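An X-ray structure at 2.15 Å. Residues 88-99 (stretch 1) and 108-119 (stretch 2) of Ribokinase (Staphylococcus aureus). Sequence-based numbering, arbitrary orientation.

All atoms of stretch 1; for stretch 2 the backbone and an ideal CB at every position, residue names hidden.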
ATOM      1  N   LYS A  88      14.651 -26.208  10.295  1.00 26.47           N
ATOM      2  CA  LYS A  88      14.319 -26.647   8.928  1.00 30.42           C
ATOM      3  C   LYS A  88      14.212 -28.147   8.898  1.00 26.57           C
ATOM      4  O   LYS A  88      15.049 -28.844   9.465  1.00 33.02           O
ATOM      5  CB  LYS A  88      15.363 -26.200   7.910  1.00 25.68           C
ATOM      6  CG  LYS A  88      15.552 -24.703   7.845  1.00 21.78           C
ATOM      7  CD  LYS A  88      16.354 -24.289   6.615  1.00 32.15           C
ATOM      8  CE  LYS A  88      16.809 -22.835   6.706  1.00 31.96           C
ATOM      9  NZ  LYS A  88      17.564 -22.393   5.482  1.00 40.16           N
ATOM     10  N   THR A  89      13.177 -28.644   8.241  1.00 24.57           N
ATOM     11  CA  THR A  89      12.938 -30.071   8.197  1.00 23.13           C
ATOM     12  C   THR A  89      12.604 -30.515   6.779  1.00 27.23           C
ATOM     13  O   THR A  89      11.980 -29.764   6.012  1.00 26.30           O
ATOM     14  CB  THR A  89      11.784 -30.474   9.094  1.00 24.07           C
ATOM     15  OG1 THR A  89      11.651 -31.893   9.054  1.00 21.81           O
ATOM     16  CG2 THR A  89      10.470 -29.836   8.637  1.00 18.08           C
ATOM     17  N   ALA A  90      13.030 -31.732   6.444  1.00 22.55           N
ATOM     18  CA  ALA A  90      12.737 -32.337   5.147  1.00 32.56           C
ATOM     19  C   ALA A  90      11.506 -33.210   5.289  1.00 27.30           C
ATOM     20  O   ALA A  90      11.013 -33.757   4.321  1.00 31.91           O
ATOM     21  CB  ALA A  90      13.914 -33.165   4.665  1.00 36.36           C
ATOM     22  N   GLU A  91      11.007 -33.311   6.514  1.00 28.79           N
ATOM     23  CA  GLU A  91       9.810 -34.083   6.817  1.00 28.79           C
ATOM     24  C   GLU A  91       8.556 -33.552   6.114  1.00 28.08           C
ATOM     25  O   GLU A  91       7.612 -34.301   5.835  1.00 27.73           O
ATOM     26  CB  GLU A  91       9.584 -34.081   8.331  1.00 33.00           C
ATOM     27  CG  GLU A  91       8.234 -34.676   8.792  1.00 32.96           C
ATOM     28  CD  GLU A  91       8.138 -34.819  10.318  1.00 35.78           C
ATOM     29  OE1 GLU A  91       7.141 -35.396  10.812  1.00 46.24           O
ATOM     30  OE2 GLU A  91       9.066 -34.350  11.017  1.00 38.92           O
ATOM     31  N   ALA A  92       8.531 -32.250   5.863  1.00 22.81           N
ATOM     32  CA  ALA A  92       7.361 -31.622   5.262  1.00 25.30           C
ATOM     33  C   ALA A  92       7.812 -30.374   4.527  1.00 20.96           C
ATOM     34  O   ALA A  92       8.859 -29.809   4.832  1.00 22.27           O
ATOM     35  CB  ALA A  92       6.309 -31.266   6.337  1.00 21.90           C
ATOM     36  N   LYS A  93       7.019 -29.954   3.549  1.00 22.23           N
ATOM     37  CA  LYS A  93       7.275 -28.708   2.879  1.00 20.87           C
ATOM     38  C   LYS A  93       6.900 -27.560   3.816  1.00 17.50           C
ATOM     39  O   LYS A  93       6.184 -27.753   4.797  1.00 17.29           O
ATOM     40  CB  LYS A  93       6.489 -28.669   1.579  1.00 27.72           C
ATOM     41  CG  LYS A  93       6.889 -29.779   0.614  1.00 28.68           C
ATOM     42  CD  LYS A  93       5.947 -29.819  -0.572  1.00 34.84           C
ATOM     43  CE  LYS A  93       4.496 -29.945  -0.104  1.00 38.46           C
ATOM     44  NZ  LYS A  93       4.052 -31.370   0.057  1.00 38.25           N
ATOM     45  N   THR A  94       7.420 -26.376   3.542  1.00 18.26           N
ATOM     46  CA  THR A  94       7.058 -25.213   4.331  1.00 19.95           C
ATOM     47  C   THR A  94       5.548 -25.010   4.336  1.00 21.42           C
ATOM     48  O   THR A  94       4.869 -25.282   3.344  1.00 20.53           O
ATOM     49  CB  THR A  94       7.755 -23.969   3.810  1.00 22.38           C
ATOM     50  OG1 THR A  94       9.163 -24.207   3.853  1.00 21.87           O
ATOM     51  CG2 THR A  94       7.398 -22.746   4.669  1.00 18.85           C
ATOM     52  N   GLY A  95       5.019 -24.575   5.474  1.00 22.97           N
ATOM     53  CA  GLY A  95       3.595 -24.297   5.591  1.00 21.85           C
ATOM     54  C   GLY A  95       3.174 -23.271   4.547  1.00 19.34           C
ATOM     55  O   GLY A  95       3.955 -22.385   4.203  1.00 18.25           O
ATOM     56  N   GLN A  96       1.946 -23.394   4.053  1.00 17.09           N
ATOM     57  CA  GLN A  96       1.450 -22.524   2.989  1.00 21.53           C
ATOM     58  C   GLN A  96      -0.041 -22.220   3.118  1.00 26.49           C
ATOM     59  O   GLN A  96      -0.823 -23.035   3.630  1.00 27.07           O
ATOM     60  CB  GLN A  96       1.706 -23.165   1.623  1.00 16.03           C
ATOM     61  CG  GLN A  96       3.163 -23.297   1.313  1.00 18.67           C
ATOM     62  CD  GLN A  96       3.419 -24.272   0.191  1.00 25.30           C
ATOM     63  OE1 GLN A  96       2.887 -24.115  -0.904  1.00 25.52           O
ATOM     64  NE2 GLN A  96       4.253 -25.278   0.450  1.00 24.08           N
ATOM     65  N   ALA A  97      -0.432 -21.045   2.637  1.00 19.83           N
ATOM     66  CA  ALA A  97      -1.843 -20.720   2.530  1.00 25.15           C
ATOM     67  C   ALA A  97      -2.185 -20.375   1.081  1.00 24.59           C
ATOM     68  O   ALA A  97      -1.433 -19.672   0.389  1.00 24.83           O
ATOM     69  CB  ALA A  97      -2.205 -19.565   3.464  1.00 24.60           C
ATOM     70  N   PHE A  98      -3.325 -20.875   0.637  1.00 25.77           N
ATOM     71  CA  PHE A  98      -3.792 -20.635  -0.717  1.00 28.81           C
ATOM     72  C   PHE A  98      -5.061 -19.797  -0.639  1.00 35.64           C
ATOM     73  O   PHE A  98      -6.119 -20.262  -0.194  1.00 33.83           O
ATOM     74  CB  PHE A  98      -3.998 -21.971  -1.413  1.00 25.60           C
ATOM     75  CG  PHE A  98      -2.822 -22.911  -1.245  1.00 28.72           C
ATOM     76  CD1 PHE A  98      -2.829 -23.892  -0.267  1.00 25.60           C
ATOM     77  CD2 PHE A  98      -1.682 -22.774  -2.046  1.00 33.44           C
ATOM     78  CE1 PHE A  98      -1.738 -24.753  -0.102  1.00 28.43           C
ATOM     79  CE2 PHE A  98      -0.579 -23.626  -1.886  1.00 28.72           C
ATOM     80  CZ  PHE A  98      -0.613 -24.617  -0.911  1.00 24.91           C
ATOM     81  N   ILE A  99      -4.920 -18.543  -1.048  1.00 30.74           N
ATOM     82  CA  ILE A  99      -5.937 -17.520  -0.848  1.00 34.30           C
ATOM     83  C   ILE A  99      -6.465 -16.961  -2.178  1.00 44.52           C
ATOM     84  O   ILE A  99      -5.706 -16.376  -2.962  1.00 30.23           O
ATOM     85  CB  ILE A  99      -5.342 -16.363  -0.024  1.00 31.23           C
ATOM     86  CG1 ILE A  99      -4.824 -16.899   1.321  1.00 31.82           C
ATOM     87  CG2 ILE A  99      -6.367 -15.270   0.187  1.00 33.08           C
ATOM     88  CD1 ILE A  99      -3.915 -15.944   2.069  1.00 30.97           C
ATOM     89  N   UNK A 108     -10.932 -16.158   0.402  1.00 39.76           N
ATOM     90  CA  UNK A 108     -11.227 -17.552   0.690  1.00 43.44           C
ATOM     91  C   UNK A 108      -9.897 -18.265   0.864  1.00 48.30           C
ATOM     92  O   UNK A 108      -9.078 -18.271  -0.059  1.00 40.05           O
ATOM     93  CB  UNK A 108     -12.069 -18.194  -0.414  1.00 43.44           C
ATOM     94  N   UNK A 109      -9.675 -18.853   2.041  1.00 47.98           N
ATOM     95  CA  UNK A 109      -8.349 -19.375   2.388  1.00 39.76           C
ATOM     96  C   UNK A 109      -8.304 -20.864   2.733  1.00 37.19           C
ATOM     97  O   UNK A 109      -9.146 -21.362   3.476  1.00 39.92           O
ATOM     98  CB  UNK A 109      -7.798 -18.583   3.575  1.00 39.76           C
ATOM     99  N   UNK A 110      -7.325 -21.573   2.175  1.00 36.40           N
ATOM    100  CA  UNK A 110      -6.966 -22.908   2.653  1.00 33.28           C
ATOM    101  C   UNK A 110      -5.568 -22.878   3.269  1.00 34.55           C
ATOM    102  O   UNK A 110      -4.660 -22.236   2.731  1.00 33.42           O
ATOM    103  CB  UNK A 110      -7.029 -23.928   1.514  1.00 33.28           C
ATOM    104  N   UNK A 111      -5.394 -23.577   4.390  1.00 33.01           N
ATOM    105  CA  UNK A 111      -4.117 -23.577   5.096  1.00 31.02           C
ATOM    106  C   UNK A 111      -3.507 -24.981   5.139  1.00 30.54           C
ATOM    107  O   UNK A 111      -4.151 -25.950   5.531  1.00 31.38           O
ATOM    108  CB  UNK A 111      -4.299 -23.038   6.516  1.00 31.02           C
ATOM    109  N   UNK A 112      -2.266 -25.073   4.687  1.00 26.61           N
ATOM    110  CA  UNK A 112      -1.511 -26.310   4.744  1.00 26.13           C
ATOM    111  C   UNK A 112      -0.530 -26.164   5.884  1.00 21.18           C
ATOM    112  O   UNK A 112       0.301 -25.245   5.883  1.00 21.24           O
ATOM    113  CB  UNK A 112      -0.804 -26.615   3.422  1.00 26.13           C
ATOM    114  N   UNK A 113      -0.661 -27.046   6.880  1.00 26.98           N
ATOM    115  CA  UNK A 113       0.182 -26.990   8.062  1.00 22.69           C
ATOM    116  C   UNK A 113       1.654 -27.155   7.743  1.00 17.51           C
ATOM    117  O   UNK A 113       2.488 -26.374   8.211  1.00 17.30           O
ATOM    118  CB  UNK A 113      -0.249 -28.067   9.060  1.00 22.69           C
ATOM    119  N   UNK A 114       1.972 -28.170   6.944  1.00 21.78           N
ATOM    120  CA  UNK A 114       3.347 -28.428   6.544  1.00 18.71           C
ATOM    121  C   UNK A 114       4.298 -28.500   7.722  1.00 17.81           C
ATOM    122  O   UNK A 114       3.940 -29.036   8.771  1.00 20.89           O
ATOM    123  CB  UNK A 114       3.819 -27.345   5.572  1.00 18.71           C
ATOM    124  N   UNK A 115       5.497 -27.953   7.548  1.00 15.98           N
ATOM    125  CA  UNK A 115       6.544 -27.982   8.582  1.00 19.10           C
ATOM    126  C   UNK A 115       6.085 -27.433   9.937  1.00 21.11           C
ATOM    127  O   UNK A 115       6.541 -27.912  10.973  1.00 22.12           O
ATOM    128  CB  UNK A 115       7.757 -27.181   8.103  1.00 19.10           C
ATOM    129  N   UNK A 116       5.215 -26.418   9.917  1.00 19.75           N
ATOM    130  CA  UNK A 116       4.681 -25.843  11.149  1.00 21.28           C
ATOM    131  C   UNK A 116       4.076 -26.904  12.059  1.00 14.75           C
ATOM    132  O   UNK A 116       4.300 -26.891  13.263  1.00 17.22           O
ATOM    133  CB  UNK A 116       3.629 -24.782  10.821  1.00 21.28           C
ATOM    134  N   UNK A 117       3.306 -27.805  11.475  1.00 18.93           N
ATOM    135  CA  UNK A 117       2.614 -28.835  12.241  1.00 18.06           C
ATOM    136  C   UNK A 117       3.463 -30.088  12.487  1.00 26.23           C
ATOM    137  O   UNK A 117       2.955 -31.112  12.946  1.00 20.59           O
ATOM    138  CB  UNK A 117       1.326 -29.228  11.515  1.00 18.06           C
ATOM    139  N   UNK A 118       4.758 -30.008  12.193  1.00 24.13           N
ATOM    140  CA  UNK A 118       5.661 -31.075  12.627  1.00 23.30           C
ATOM    141  C   UNK A 118       6.510 -30.632  13.832  1.00 26.08           C
ATOM    142  O   UNK A 118       7.390 -31.370  14.281  1.00 25.27           O
ATOM    143  CB  UNK A 118       6.569 -31.498  11.470  1.00 23.30           C
ATOM    144  N   UNK A 119       6.264 -29.424  14.349  1.00 18.61           N
ATOM    145  CA  UNK A 119       7.097 -28.925  15.435  1.00 22.09           C
ATOM    146  C   UNK A 119       6.802 -29.749  16.674  1.00 25.46           C
ATOM    147  O   UNK A 119       5.639 -29.949  17.000  1.00 21.79           O
ATOM    148  CB  UNK A 119       6.853 -27.437  15.691  1.00 22.09           C
TER

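Stretch 2 runs antiparallel to strand 95-99 through 112, then turns and packs against residues 89-94. Position 108 sends its CB sideways, with no atom of stretch 1 within 5.5 Å, so many side chains would fit; it is Thr 108, and a water bridges its O to Phe 98 O.

At 109, phi/psi of -122/134 is extended and the ideal CB lies 4.1 Å from Ile 99 CG1, on the sheet face of Ala 97 and Ile 99. An aliphatic group suits that surface, a beta-branched one especially. The residue is Ile 109, whose CG1 packs 3.4 Å from Ile 99 CG1.

Position 110 turns to the face of Gln 96 and Phe 98. Its backbone pairs with Phe 98 whatever the side chain: 110 N to Phe 98 O is 3.0 Å, and 110 O to Phe 98 N 2.8 Å. Aromatic, aliphatic or long polar groups are plausible. Tyr 110 is found, with Phe 98 O at its ring edge.

Position 111 returns to the face of Ala 97, whose CB is 5.1 Å from the ideal CB; the small neighbour leaves room for a branched residue. Val 111 places CG2 4.4 Å from Ala 97 CB, a light apolar contact.

At 112 the ideal CB is 4.1 Å from Phe 98 CE1, and the backbone of residues 93-96 lies within reach of a large side chain, aromatic or long and flexible. Tyr 112 covers it with chi1 at 164° (t): Thr 94 O and Gln 96 N lie at its ring edge, and a water links its OH with Lys 93 NZ.

Position 113 points away and tolerates many residues; it is Gly 113. At 114, phi is +52°, which favours glycine, and an ideal CB would stand 2.5 Å from Lys 93 O, a clash. It is Gly 114.

The ideal CB of 115 is 3.8 Å from Thr 89 CG2 and 3.7 Å from Lys 93 O, so a small side chain is favoured. Ala 115 fits, its N donating to Lys 93 O (2.8 Å).

At 116 the ideal CB points sideways, 5.3 Å from Gly 95 CA, leaving room for a medium polar or apolar group. Asn 116 brings ND2 to 3.5 Å from Gly 95 CA.

At 117 stretch 1 sets no limit, so almost any side chain would do; it is Met 117. At 118, the ideal CB points toward stretch 1, 3.8 Å from Glu 91 OE2 and 5.1 Å from Ala 92 CB; small polar or branched residues suit. Thr 118 sets CG2 3.9 Å from Ala 92 CB, while OG1 donates to Ala 115 O (2.8 Å). Position 119 points away, equally unrestricted by stretch 1: Met 119.

Stretch 2 108-119: TIYVYGGANMTM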
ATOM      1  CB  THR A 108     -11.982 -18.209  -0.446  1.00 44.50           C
ATOM      2  OG1 THR A 108     -13.292 -17.641  -0.517  1.00 51.08           O
ATOM      3  CG2 THR A 108     -12.091 -19.697  -0.209  1.00 44.06           C
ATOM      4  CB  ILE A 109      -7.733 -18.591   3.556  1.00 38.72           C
ATOM      5  CG1 ILE A 109      -7.622 -17.113   3.201  1.00 38.53           C
ATOM      6  CG2 ILE A 109      -6.367 -19.157   3.899  1.00 37.14           C
ATOM      7  CD1 ILE A 109      -8.645 -16.241   3.864  1.00 43.64           C
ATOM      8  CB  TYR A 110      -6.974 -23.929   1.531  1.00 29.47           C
ATOM      9  CG  TYR A 110      -8.279 -24.069   0.821  1.00 40.88           C
ATOM     10  CD1 TYR A 110      -8.569 -23.294  -0.290  1.00 41.98           C
ATOM     11  CD2 TYR A 110      -9.213 -25.006   1.231  1.00 41.32           C
ATOM     12  CE1 TYR A 110      -9.766 -23.446  -0.971  1.00 46.18           C
ATOM     13  CE2 TYR A 110     -10.410 -25.163   0.569  1.00 45.60           C
ATOM     14  CZ  TYR A 110     -10.687 -24.379  -0.534  1.00 47.85           C
ATOM     15  OH  TYR A 110     -11.882 -24.531  -1.204  1.00 51.05           O
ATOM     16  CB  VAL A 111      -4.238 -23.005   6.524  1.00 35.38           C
ATOM     17  CG1 VAL A 111      -2.919 -23.173   7.274  1.00 27.33           C
ATOM     18  CG2 VAL A 111      -4.651 -21.535   6.480  1.00 28.42           C
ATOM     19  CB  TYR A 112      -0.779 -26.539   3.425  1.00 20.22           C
ATOM     20  CG  TYR A 112       0.328 -27.571   3.469  1.00 22.95           C
ATOM     21  CD1 TYR A 112       0.054 -28.920   3.705  1.00 21.87           C
ATOM     22  CD2 TYR A 112       1.646 -27.194   3.256  1.00 18.55           C
ATOM     23  CE1 TYR A 112       1.088 -29.856   3.733  1.00 21.41           C
ATOM     24  CE2 TYR A 112       2.665 -28.106   3.270  1.00 17.91           C
ATOM     25  CZ  TYR A 112       2.395 -29.427   3.507  1.00 21.13           C
ATOM     26  OH  TYR A 112       3.449 -30.309   3.519  1.00 27.69           O
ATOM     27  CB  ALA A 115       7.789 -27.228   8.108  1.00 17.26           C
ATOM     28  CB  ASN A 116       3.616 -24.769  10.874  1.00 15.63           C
ATOM     29  CG  ASN A 116       4.151 -23.591  10.087  1.00 16.08           C
ATOM     30  OD1 ASN A 116       5.140 -22.955  10.467  1.00 16.15           O
ATOM     31  ND2 ASN A 116       3.479 -23.276   8.981  1.00 17.56           N
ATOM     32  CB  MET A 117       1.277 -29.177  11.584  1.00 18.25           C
ATOM     33  CG  MET A 117       0.300 -27.986  11.610  1.00 19.63           C
ATOM     34  SD  MET A 117      -0.026 -27.442  13.310  1.00 24.02           S
ATOM     35  CE  MET A 117      -1.024 -28.792  13.900  1.00 30.33           C
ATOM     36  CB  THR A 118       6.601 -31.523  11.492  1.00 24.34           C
ATOM     37  OG1 THR A 118       7.581 -30.504  11.251  1.00 19.67           O
ATOM     38  CG2 THR A 118       5.796 -31.825  10.201  1.00 23.44           C
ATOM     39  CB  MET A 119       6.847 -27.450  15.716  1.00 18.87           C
ATOM     40  CG  MET A 119       7.856 -26.892  16.682  1.00 24.13           C
ATOM     41  SD  MET A 119       7.546 -25.198  17.211  1.00 32.27           S
ATOM     42  CE  MET A 119       8.054 -24.270  15.763  1.00 24.24           C
TER
HETATM   43  O   HOH W   1       8.737 -33.797  13.731  1.00 39.88           O
HETATM   44  O   HOH W   2       5.367 -32.701   2.560  1.00 43.94           O
HETATM   45  O   HOH W   3      -8.374 -20.176  -1.908  1.00 34.94           O
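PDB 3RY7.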